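PDB 6O1X: DNA translocase coupling protein from Clostridium perfringens, which binds ATP and probably DNA as the coupling protein of plasmid conjugation, this chain being the part that carries its FtsK/SpoIIIE-type P-loop ATPase domain. Local coordinates for residues Leu226-Val231 against Gly271-Ile276. Residues are numbered along the deposited sequence; the frame is centred on the assembly and turned at random.
Sequences LKRIIV and GINLCI
R228 NH1 is gripped twice at the start of a parallel strand pair in the central sheet of this P-loop NTPase domain: it gives a nearly straight hydrogen bond (168°) to N273 OD1 at 2.8 Å and another to a water that also accepts from N273 ND2. The bond to OD1 lies in both the guanidinium plane and the carbonyl plane, on a lone pair. With CG anti to the backbone N (chi1 -180°) and a bend at chi3, the arginine brings its flat end round to the asparagine; NH2 meets E109 in a salt bridge and N127 in a hydrogen bond. N273 suits its place by accepting from R228 while ND2 donates to P130 O. I229 bonds through N to G271 O and through O to N273 N, V231 likewise to N273 O and C275 N, the skipping pattern of parallel strands. Glycine fits at 271, where phi is positive (69°). Beta-branched I229, V231 and I272 suit extended strands buried under helix 185-209, which they touch. The other face holds I230, N273 and C275; I230 and C275 meet the P-loop helix 142-155. Beside V231, L274 lies alongside, CD2 3.9 Å from V231 CB.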
loop_
_atom_site.group_PDB
_atom_site.type_symbol
_atom_site.label_atom_id
_atom_site.label_comp_id
_atom_site.label_asym_id
_atom_site.label_seq_id
_atom_site.Cartn_x
_atom_site.Cartn_y
_atom_site.Cartn_z
ATOM N N LEU A 226 5.511 -16.023 23.420
ATOM C CA LEU A 226 6.246 -15.392 22.334
ATOM C C LEU A 226 5.484 -14.130 21.922
ATOM O O LEU A 226 4.254 -14.130 21.826
ATOM C CB LEU A 226 6.409 -16.350 21.136
ATOM C CG LEU A 226 7.231 -17.659 21.378
ATOM C CD1 LEU A 226 6.944 -18.688 20.287
ATOM C CD2 LEU A 226 8.713 -17.390 21.444
ATOM N N LYS A 227 6.210 -13.038 21.747
ATOM C CA LYS A 227 5.592 -11.794 21.347
ATOM C C LYS A 227 5.730 -11.630 19.838
ATOM O O LYS A 227 6.707 -12.112 19.258
ATOM C CB LYS A 227 6.232 -10.613 22.096
ATOM C CG LYS A 227 5.768 -10.459 23.539
ATOM C CD LYS A 227 6.274 -9.150 24.149
ATOM C CE LYS A 227 5.487 -8.705 25.367
ATOM N NZ LYS A 227 4.166 -8.102 25.013
ATOM N N ARG A 228 4.762 -10.954 19.198
ATOM C CA ARG A 228 4.851 -10.661 17.764
ATOM C C ARG A 228 6.031 -9.697 17.567
ATOM O O ARG A 228 6.194 -8.728 18.322
ATOM C CB ARG A 228 3.544 -10.002 17.227
ATOM C CG ARG A 228 3.599 -9.688 15.706
ATOM C CD ARG A 228 2.267 -9.269 15.061
ATOM N NE ARG A 228 1.194 -10.227 15.348
ATOM C CZ ARG A 228 0.950 -11.328 14.642
ATOM N NH1 ARG A 228 1.686 -11.618 13.573
ATOM N NH2 ARG A 228 -0.010 -12.168 15.022
ATOM N N ILE A 229 6.836 -9.958 16.547
ATOM C CA ILE A 229 7.955 -9.083 16.199
ATOM C C ILE A 229 7.597 -8.367 14.904
ATOM O O ILE A 229 7.315 -9.010 13.896
ATOM C CB ILE A 229 9.323 -9.845 16.146
ATOM C CG1 ILE A 229 9.702 -10.400 17.561
ATOM C CG2 ILE A 229 10.445 -8.938 15.564
ATOM C CD1 ILE A 229 10.933 -11.216 17.649
ATOM N N ILE A 230 7.560 -7.040 14.952
ATOM C CA ILE A 230 7.292 -6.222 13.775
ATOM C C ILE A 230 8.596 -5.559 13.308
ATOM O O ILE A 230 9.253 -4.864 14.078
ATOM C CB ILE A 230 6.071 -5.227 13.905
ATOM C CG1 ILE A 230 5.922 -4.338 12.642
ATOM C CG2 ILE A 230 6.183 -4.312 15.128
ATOM C CD1 ILE A 230 5.804 -5.010 11.314
ATOM N N VAL A 231 8.950 -5.779 12.035
ATOM C CA VAL A 231 10.164 -5.237 11.392
ATOM C C VAL A 231 9.791 -4.247 10.273
ATOM O O VAL A 231 9.227 -4.637 9.243
ATOM C CB VAL A 231 11.107 -6.357 10.862
ATOM C CG1 VAL A 231 12.492 -5.786 10.536
ATOM C CG2 VAL A 231 11.199 -7.511 11.852
ATOM N N GLY A 271 4.843 -15.307 13.796
ATOM C CA GLY A 271 4.597 -13.949 14.257
ATOM C C GLY A 271 5.766 -12.999 14.092
ATOM O O GLY A 271 6.024 -12.190 14.991
ATOM N N ILE A 272 6.502 -13.099 12.967
ATOM C CA ILE A 272 7.603 -12.181 12.623
ATOM C C ILE A 272 7.220 -11.547 11.283
ATOM O O ILE A 272 7.328 -12.182 10.237
ATOM C CB ILE A 272 9.021 -12.814 12.653
ATOM C CG1 ILE A 272 9.363 -13.302 14.085
ATOM C CG2 ILE A 272 10.082 -11.782 12.174
ATOM C CD1 ILE A 272 10.314 -14.450 14.151
ATOM N N ASN A 273 6.692 -10.331 11.341
ATOM C CA ASN A 273 6.136 -9.582 10.220
ATOM C C ASN A 273 7.055 -8.538 9.675
ATOM O O ASN A 273 7.648 -7.792 10.435
ATOM C CB ASN A 273 4.787 -8.961 10.630
ATOM C CG ASN A 273 3.872 -10.001 11.263
ATOM O OD1 ASN A 273 3.686 -10.059 12.475
ATOM N ND2 ASN A 273 3.335 -10.887 10.467
ATOM N N LEU A 274 7.155 -8.476 8.351
ATOM C CA LEU A 274 7.978 -7.526 7.615
ATOM C C LEU A 274 7.090 -6.508 6.940
ATOM O O LEU A 274 6.195 -6.870 6.174
ATOM C CB LEU A 274 8.811 -8.239 6.528
ATOM C CG LEU A 274 9.804 -9.356 6.929
ATOM C CD1 LEU A 274 10.542 -9.836 5.719
ATOM C CD2 LEU A 274 10.860 -8.850 7.901
ATOM N N CYS A 275 7.348 -5.233 7.220
ATOM C CA CYS A 275 6.675 -4.112 6.595
ATOM C C CYS A 275 7.726 -3.343 5.874
ATOM O O CYS A 275 8.575 -2.711 6.487
ATOM C CB CYS A 275 5.919 -3.272 7.615
ATOM S SG CYS A 275 4.549 -4.170 8.385
ATOM N N ILE A 276 7.722 -3.481 4.555
ATOM C CA ILE A 276 8.748 -2.924 3.685
ATOM C C ILE A 276 8.298 -1.724 2.882
ATOM O O ILE A 276 7.270 -1.792 2.209
ATOM C CB ILE A 276 9.277 -4.060 2.774
ATOM C CG1 ILE A 276 9.689 -5.310 3.612
ATOM C CG2 ILE A 276 10.465 -3.565 1.942
ATOM C CD1 ILE A 276 9.654 -6.695 2.864
HETATM O O HOH W 1 2.122 -13.568 11.386
#